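Local atomic coordinates of ubiquitin-conjugating enzyme-like protein (PDB entry 6ZM3), a protein that probably acts as a ubiquitin-conjugating enzyme variant of the UBE2V type, pairing with an active E2 to build ubiquitin chains. Residues V75-F81 with D93-R98; Q28-L34 with W45-V50. One frame throughout, in Å; residues are numbered along the deposited sequence.

Contact 1: V75-F81 with D93-R98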
loop_
_atom_site.group_PDB
_atom_site.type_symbol
_atom_site.label_atom_id
_atom_site.label_comp_id
_atom_site.label_asym_id
_atom_site.label_seq_id
_atom_site.Cartn_x
_atom_site.Cartn_y
_atom_site.Cartn_z
ATOM N N VAL B 75 -16.832 -23.717 -7.982
ATOM C CA VAL B 75 -16.700 -23.457 -6.551
ATOM C C VAL B 75 -16.230 -22.012 -6.364
ATOM O O VAL B 75 -15.713 -21.400 -7.299
ATOM C CB VAL B 75 -15.740 -24.466 -5.895
ATOM C CG1 VAL B 75 -16.197 -25.899 -6.099
ATOM C CG2 VAL B 75 -14.312 -24.289 -6.383
ATOM N N PRO B 76 -16.400 -21.381 -5.175
ATOM C CA PRO B 76 -16.109 -19.954 -5.040
ATOM C C PRO B 76 -14.614 -19.648 -5.180
ATOM O O PRO B 76 -13.775 -20.541 -5.060
ATOM C CB PRO B 76 -16.634 -19.615 -3.625
ATOM C CG PRO B 76 -17.544 -20.785 -3.264
ATOM C CD PRO B 76 -16.879 -21.979 -3.918
ATOM N N PRO B 77 -14.229 -18.371 -5.432
ATOM C CA PRO B 77 -12.825 -17.985 -5.381
ATOM C C PRO B 77 -12.370 -18.006 -3.920
ATOM O O PRO B 77 -13.182 -17.840 -3.003
ATOM C CB PRO B 77 -12.832 -16.524 -5.849
ATOM C CG PRO B 77 -14.235 -16.002 -5.605
ATOM C CD PRO B 77 -15.119 -17.226 -5.655
ATOM N N HIS B 78 -11.066 -18.177 -3.723
ATOM C CA HIS B 78 -10.458 -18.067 -2.401
ATOM C C HIS B 78 -10.035 -16.623 -2.201
ATOM O O HIS B 78 -9.211 -16.144 -2.976
ATOM C CB HIS B 78 -9.269 -19.029 -2.306
ATOM C CG HIS B 78 -9.639 -20.426 -2.680
ATOM N ND1 HIS B 78 -10.517 -21.184 -1.930
ATOM C CD2 HIS B 78 -9.272 -21.205 -3.723
ATOM C CE1 HIS B 78 -10.658 -22.368 -2.480
ATOM N NE2 HIS B 78 -9.906 -22.407 -3.584
ATOM N N ILE B 79 -10.648 -15.951 -1.220
ATOM C CA ILE B 79 -10.417 -14.548 -0.925
ATOM C C ILE B 79 -9.765 -14.470 0.459
ATOM O O ILE B 79 -10.285 -15.025 1.431
ATOM C CB ILE B 79 -11.727 -13.732 -1.020
ATOM C CG1 ILE B 79 -12.473 -13.972 -2.347
ATOM C CG2 ILE B 79 -11.518 -12.241 -0.751
ATOM C CD1 ILE B 79 -13.546 -12.918 -2.643
ATOM N N ARG B 80 -8.625 -13.769 0.535
ATOM C CA ARG B 80 -7.931 -13.504 1.790
ATOM C C ARG B 80 -7.757 -11.990 1.905
ATOM O O ARG B 80 -7.278 -11.347 0.961
ATOM C CB ARG B 80 -6.515 -14.079 1.694
ATOM C CG ARG B 80 -5.885 -14.525 3.006
ATOM C CD ARG B 80 -4.617 -15.344 2.802
ATOM N NE ARG B 80 -3.814 -14.901 1.656
ATOM C CZ ARG B 80 -2.694 -14.164 1.728
ATOM N NH1 ARG B 80 -2.212 -13.783 2.900
ATOM N NH2 ARG B 80 -2.038 -13.825 0.625
ATOM N N PHE B 81 -8.073 -11.432 3.073
ATOM C CA PHE B 81 -7.705 -10.048 3.321
ATOM C C PHE B 81 -6.206 -9.987 3.603
ATOM O O PHE B 81 -5.679 -10.810 4.364
ATOM C CB PHE B 81 -8.492 -9.448 4.484
ATOM C CG PHE B 81 -9.864 -8.918 4.141
ATOM C CD1 PHE B 81 -10.964 -9.773 4.117
ATOM C CD2 PHE B 81 -10.063 -7.571 3.883
ATOM C CE1 PHE B 81 -12.226 -9.281 3.817
ATOM C CE2 PHE B 81 -11.323 -7.080 3.607
ATOM C CZ PHE B 81 -12.403 -7.940 3.591
ATOM N N ASP B 93 -6.642 -15.598 10.071
ATOM C CA ASP B 93 -5.554 -15.467 9.114
ATOM C C ASP B 93 -5.958 -14.595 7.923
ATOM O O ASP B 93 -5.217 -14.545 6.945
ATOM C CB ASP B 93 -4.991 -16.820 8.678
ATOM C CG ASP B 93 -5.968 -17.672 7.886
ATOM O OD1 ASP B 93 -7.157 -17.305 7.821
ATOM O OD2 ASP B 93 -5.517 -18.696 7.340
ATOM N N GLY B 94 -7.138 -13.977 7.987
ATOM C CA GLY B 94 -7.642 -13.119 6.914
ATOM C C GLY B 94 -8.497 -13.842 5.862
ATOM O O GLY B 94 -9.045 -13.195 4.962
ATOM N N THR B 95 -8.571 -15.183 5.916
ATOM C CA THR B 95 -9.359 -15.926 4.942
ATOM C C THR B 95 -10.850 -15.595 5.066
ATOM O O THR B 95 -11.399 -15.554 6.167
ATOM C CB THR B 95 -9.121 -17.434 5.084
ATOM O OG1 THR B 95 -9.382 -17.782 6.445
ATOM C CG2 THR B 95 -7.704 -17.860 4.789
ATOM N N VAL B 96 -11.522 -15.387 3.924
ATOM C CA VAL B 96 -12.978 -15.245 3.916
ATOM C C VAL B 96 -13.551 -16.649 4.037
ATOM O O VAL B 96 -13.269 -17.503 3.226
ATOM C CB VAL B 96 -13.493 -14.498 2.670
ATOM C CG1 VAL B 96 -15.016 -14.458 2.577
ATOM C CG2 VAL B 96 -12.974 -13.069 2.655
ATOM N N ASN B 97 -14.263 -16.883 5.145
ATOM C CA ASN B 97 -14.810 -18.171 5.561
ATOM C C ASN B 97 -15.981 -18.577 4.664
ATOM O O ASN B 97 -16.936 -17.823 4.530
ATOM C CB ASN B 97 -15.294 -18.025 7.015
ATOM C CG ASN B 97 -15.731 -19.342 7.597
ATOM O OD1 ASN B 97 -16.759 -19.864 7.193
ATOM N ND2 ASN B 97 -14.951 -19.877 8.520
ATOM N N ARG B 98 -15.925 -19.800 4.149
ATOM C CA ARG B 98 -16.829 -20.311 3.129
ATOM C C ARG B 98 -18.207 -20.676 3.689
ATOM O O ARG B 98 -19.172 -20.783 2.929
ATOM C CB ARG B 98 -16.151 -21.455 2.378
ATOM C CG ARG B 98 -15.203 -20.959 1.293
ATOM C CD ARG B 98 -14.180 -21.999 0.860
ATOM N NE ARG B 98 -13.836 -21.851 -0.552
ATOM C CZ ARG B 98 -14.148 -22.705 -1.531
ATOM N NH1 ARG B 98 -14.809 -23.821 -1.263
ATOM N NH2 ARG B 98 -13.788 -22.440 -2.778
HETATM O O HOH W 1 -13.427 -19.540 -1.090
HETATM O O HOH W 2 -11.913 -18.027 0.533
#
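In this UBC fold the chain turns back after strand 78-81, and Thr95 comes to lie against Arg80 in a single backbone bridge. By its place in the chain, 93-98 probably corresponds to the stretch that holds the catalytic cysteine in active E2 enzymes; it contains no cysteine, consistent with a UBE2V-type variant. Two hydrogen bonds flank the bridge. Val96 N reaches Ile79 O at 2.8 Å, almost straight at 171°, and Phe81 N gives to Gly94 O at 2.8 Å from above the carbonyl plane. One step on, a water takes over: it accepts from Ile79 N (3.0 Å) and donates to Val96 O (3.1 Å). The turn into the bridge is shaped by an Asx turn, in which Asp93 OD1 accepts from Thr95 N at 3.2 Å, while Gly94 takes up a positive phi.

On the buried side Val96 points at the strand. Its CG2 methyl packs on Ile79 CG2 at 3.8 Å, the two side chains running side by side, and also meets Phe81 CE1. Phe104 and Leu120 cover Val96 further in. On the outer side, Arg80 lays its CG along the Gly94 peptide and sends its guanidinium to a salt bridge with Glu65.

At the far end Arg98 reaches back over the loop before the strand. CG is anti to the carbonyl carbon (chi1 -81°) and the chain bends at chi3, which together bring Pro76 CD over one face of the guanidinium; its plane is turned 25° from that of the His78 imidazole. Arg98 NH2 ends 3.1 Å from His78 CE1 and 3.0 Å from Pro76 O.

Contact 2: Q28-L34 with W45-V50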
loop_
_atom_site.group_PDB
_atom_site.type_symbol
_atom_site.label_atom_id
_atom_site.label_comp_id
_atom_site.label_asym_id
_atom_site.label_seq_id
_atom_site.Cartn_x
_atom_site.Cartn_y
_atom_site.Cartn_z
ATOM N N GLN B 28 -15.935 3.421 -7.594
ATOM C CA GLN B 28 -14.611 3.595 -7.022
ATOM C C GLN B 28 -14.706 3.346 -5.524
ATOM O O GLN B 28 -14.250 4.158 -4.721
ATOM C CB GLN B 28 -13.993 4.947 -7.401
ATOM C CG GLN B 28 -14.951 6.127 -7.294
ATOM C CD GLN B 28 -14.244 7.421 -6.967
ATOM O OE1 GLN B 28 -13.363 7.880 -7.698
ATOM N NE2 GLN B 28 -14.629 8.022 -5.850
ATOM N N ASN B 29 -15.331 2.220 -5.162
ATOM C CA ASN B 29 -15.260 1.783 -3.776
ATOM C C ASN B 29 -14.838 0.314 -3.695
ATOM O O ASN B 29 -14.495 -0.179 -2.614
ATOM C CB ASN B 29 -16.441 2.327 -2.964
ATOM C CG ASN B 29 -17.751 1.687 -3.379
ATOM O OD1 ASN B 29 -17.822 0.471 -3.535
ATOM N ND2 ASN B 29 -18.790 2.477 -3.573
ATOM N N VAL B 30 -14.855 -0.378 -4.840
ATOM C CA VAL B 30 -14.356 -1.744 -4.942
ATOM C C VAL B 30 -13.595 -1.936 -6.261
ATOM O O VAL B 30 -13.951 -1.350 -7.289
ATOM C CB VAL B 30 -15.523 -2.738 -4.769
ATOM C CG1 VAL B 30 -15.304 -4.059 -5.467
ATOM C CG2 VAL B 30 -15.901 -2.970 -3.316
ATOM N N SER B 31 -12.542 -2.770 -6.254
ATOM C CA SER B 31 -11.777 -2.978 -7.478
ATOM C C SER B 31 -11.074 -4.321 -7.477
ATOM O O SER B 31 -10.631 -4.774 -6.411
ATOM C CB SER B 31 -10.773 -1.884 -7.663
ATOM O OG SER B 31 -10.215 -2.025 -8.946
ATOM N N VAL B 32 -10.979 -4.920 -8.671
ATOM C CA VAL B 32 -10.286 -6.183 -8.868
ATOM C C VAL B 32 -9.458 -6.042 -10.132
ATOM O O VAL B 32 -9.883 -5.399 -11.089
ATOM C CB VAL B 32 -11.268 -7.363 -9.020
ATOM C CG1 VAL B 32 -10.568 -8.703 -8.943
ATOM C CG2 VAL B 32 -12.426 -7.303 -8.045
ATOM N N GLY B 33 -8.334 -6.752 -10.170
ATOM C CA GLY B 33 -7.430 -6.629 -11.294
ATOM C C GLY B 33 -6.400 -7.741 -11.218
ATOM O O GLY B 33 -6.171 -8.297 -10.140
ATOM N N LEU B 34 -5.829 -8.071 -12.379
ATOM C CA LEU B 34 -4.913 -9.202 -12.505
ATOM C C LEU B 34 -3.681 -8.902 -11.642
ATOM O O LEU B 34 -3.179 -7.782 -11.677
ATOM C CB LEU B 34 -4.565 -9.285 -14.000
ATOM C CG LEU B 34 -4.283 -10.651 -14.621
ATOM C CD1 LEU B 34 -5.301 -11.708 -14.191
ATOM C CD2 LEU B 34 -4.286 -10.548 -16.145
ATOM N N TRP B 45 -5.686 -12.569 -8.503
ATOM C CA TRP B 45 -6.205 -11.230 -8.666
ATOM C C TRP B 45 -5.968 -10.424 -7.397
ATOM O O TRP B 45 -6.030 -10.964 -6.296
ATOM C CB TRP B 45 -7.701 -11.294 -9.031
ATOM C CG TRP B 45 -7.970 -12.053 -10.292
ATOM C CD1 TRP B 45 -7.826 -13.391 -10.504
ATOM C CD2 TRP B 45 -8.479 -11.505 -11.523
ATOM N NE1 TRP B 45 -8.158 -13.713 -11.791
ATOM C CE2 TRP B 45 -8.550 -12.564 -12.445
ATOM C CE3 TRP B 45 -8.818 -10.212 -11.935
ATOM C CZ2 TRP B 45 -9.037 -12.397 -13.744
ATOM C CZ3 TRP B 45 -9.237 -10.033 -13.237
ATOM C CH2 TRP B 45 -9.358 -11.112 -14.125
ATOM N N ASN B 46 -5.697 -9.138 -7.570
ATOM C CA ASN B 46 -5.579 -8.198 -6.478
ATOM C C ASN B 46 -6.983 -7.668 -6.281
ATOM O O ASN B 46 -7.659 -7.443 -7.269
ATOM C CB ASN B 46 -4.691 -7.004 -6.834
ATOM C CG ASN B 46 -3.228 -7.319 -7.043
ATOM O OD1 ASN B 46 -2.742 -8.353 -6.620
ATOM N ND2 ASN B 46 -2.508 -6.418 -7.690
ATOM N N GLY B 47 -7.406 -7.485 -5.023
ATOM C CA GLY B 47 -8.664 -6.822 -4.739
ATOM C C GLY B 47 -8.459 -5.628 -3.814
ATOM O O GLY B 47 -7.549 -5.586 -2.974
ATOM N N THR B 48 -9.288 -4.624 -4.029
ATOM C CA THR B 48 -9.365 -3.474 -3.166
ATOM C C THR B 48 -10.808 -3.310 -2.723
ATOM O O THR B 48 -11.698 -3.328 -3.581
ATOM C CB THR B 48 -8.937 -2.197 -3.914
ATOM O OG1 THR B 48 -7.609 -2.439 -4.384
ATOM C CG2 THR B 48 -8.977 -0.957 -3.043
ATOM N N ILE B 49 -10.990 -3.015 -1.421
ATOM C CA ILE B 49 -12.220 -2.446 -0.881
ATOM C C ILE B 49 -11.898 -1.150 -0.144
ATOM O O ILE B 49 -11.004 -1.134 0.699
ATOM C CB ILE B 49 -12.877 -3.445 0.100
ATOM C CG1 ILE B 49 -13.429 -4.679 -0.620
ATOM C CG2 ILE B 49 -13.922 -2.734 0.951
ATOM C CD1 ILE B 49 -13.604 -5.911 0.279
ATOM N N VAL B 50 -12.648 -0.088 -0.451
ATOM C CA VAL B 50 -12.654 1.138 0.318
ATOM C C VAL B 50 -13.757 1.028 1.379
ATOM O O VAL B 50 -14.948 0.894 1.060
ATOM C CB VAL B 50 -12.834 2.346 -0.629
ATOM C CG1 VAL B 50 -12.812 3.688 0.092
ATOM C CG2 VAL B 50 -11.789 2.315 -1.745
HETATM O O HOH W 3 -7.227 -4.366 -6.690
#
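Leu34 and Trp45 form the apolar end of this beta hairpin: Leu34 CD1 sits over one face of the indole, 3.9 Å from the centroid of the six-membered ring and 15° off its normal, a CH-pi contact. Val32 comes at the same indole at about a right angle. Its CG1, anti to the backbone N (chi1 -168°), touches Trp45 CE3 at 3.8 Å. Leu13 and Leu17 of helix 9-22 pack on Trp45 as well, and Trp45 NE1 is hydrogen-bonded to Phe42 O. Further along the face that carries Val32, Val30 CG2 lies beside Ile49 CG1 at 4.0 Å, with Leu117 of helix 113-125 against both valines.

Between the strands, Ser31 and Thr48 make a hydrogen-bonded antiparallel pair, with Ser31 N to Thr48 O at 2.9 Å and Thr48 N to Ser31 O at 2.7 Å. Gly33 and Asn46 repeat it: Asn46 N meets Gly33 O at 2.7 Å, whereas Gly33 N to Asn46 O is longer, 3.1 Å. Val50 N closes the far end on Asn29 O.

The side chains of Ser31, Thr48 and Asn46 fill the other, polar face, where a water bonds to Thr48 OG1. Another protein chain of the assembly packs on these three, as fits a variant that works beside a partner. The hairpin is thus two-sided: aliphatic and aromatic groups turn to the helices, while the more polar face of Ser31, Thr48 and Asn46 packs against the neighbouring chain, as does Val50.

Overall arrangement
Both contacts belong to one four-stranded antiparallel sheet and sit at its two edges. Contact 2 pairs the outermost strand 30-34 with strand 44-50; contact 1 lays a loop along the opposite outer strand, 78-81. Strand 61-67 runs between them, and the centres of the contacts are about 15 Å apart. They nonetheless touch, Phe81 CZ lying 4.1 Å from Ile49 CD1 in a packing contact past the intervening strand. Helix 113-125 covers both, meeting Ile79 and Phe81 through Cys116 and Met124, and Val30 and Val32 through Leu117. The roles differ: 93-98 probably matches the stretch that holds the catalytic cysteine in active E2s, while 28-34 and 45-50 face another protein chain.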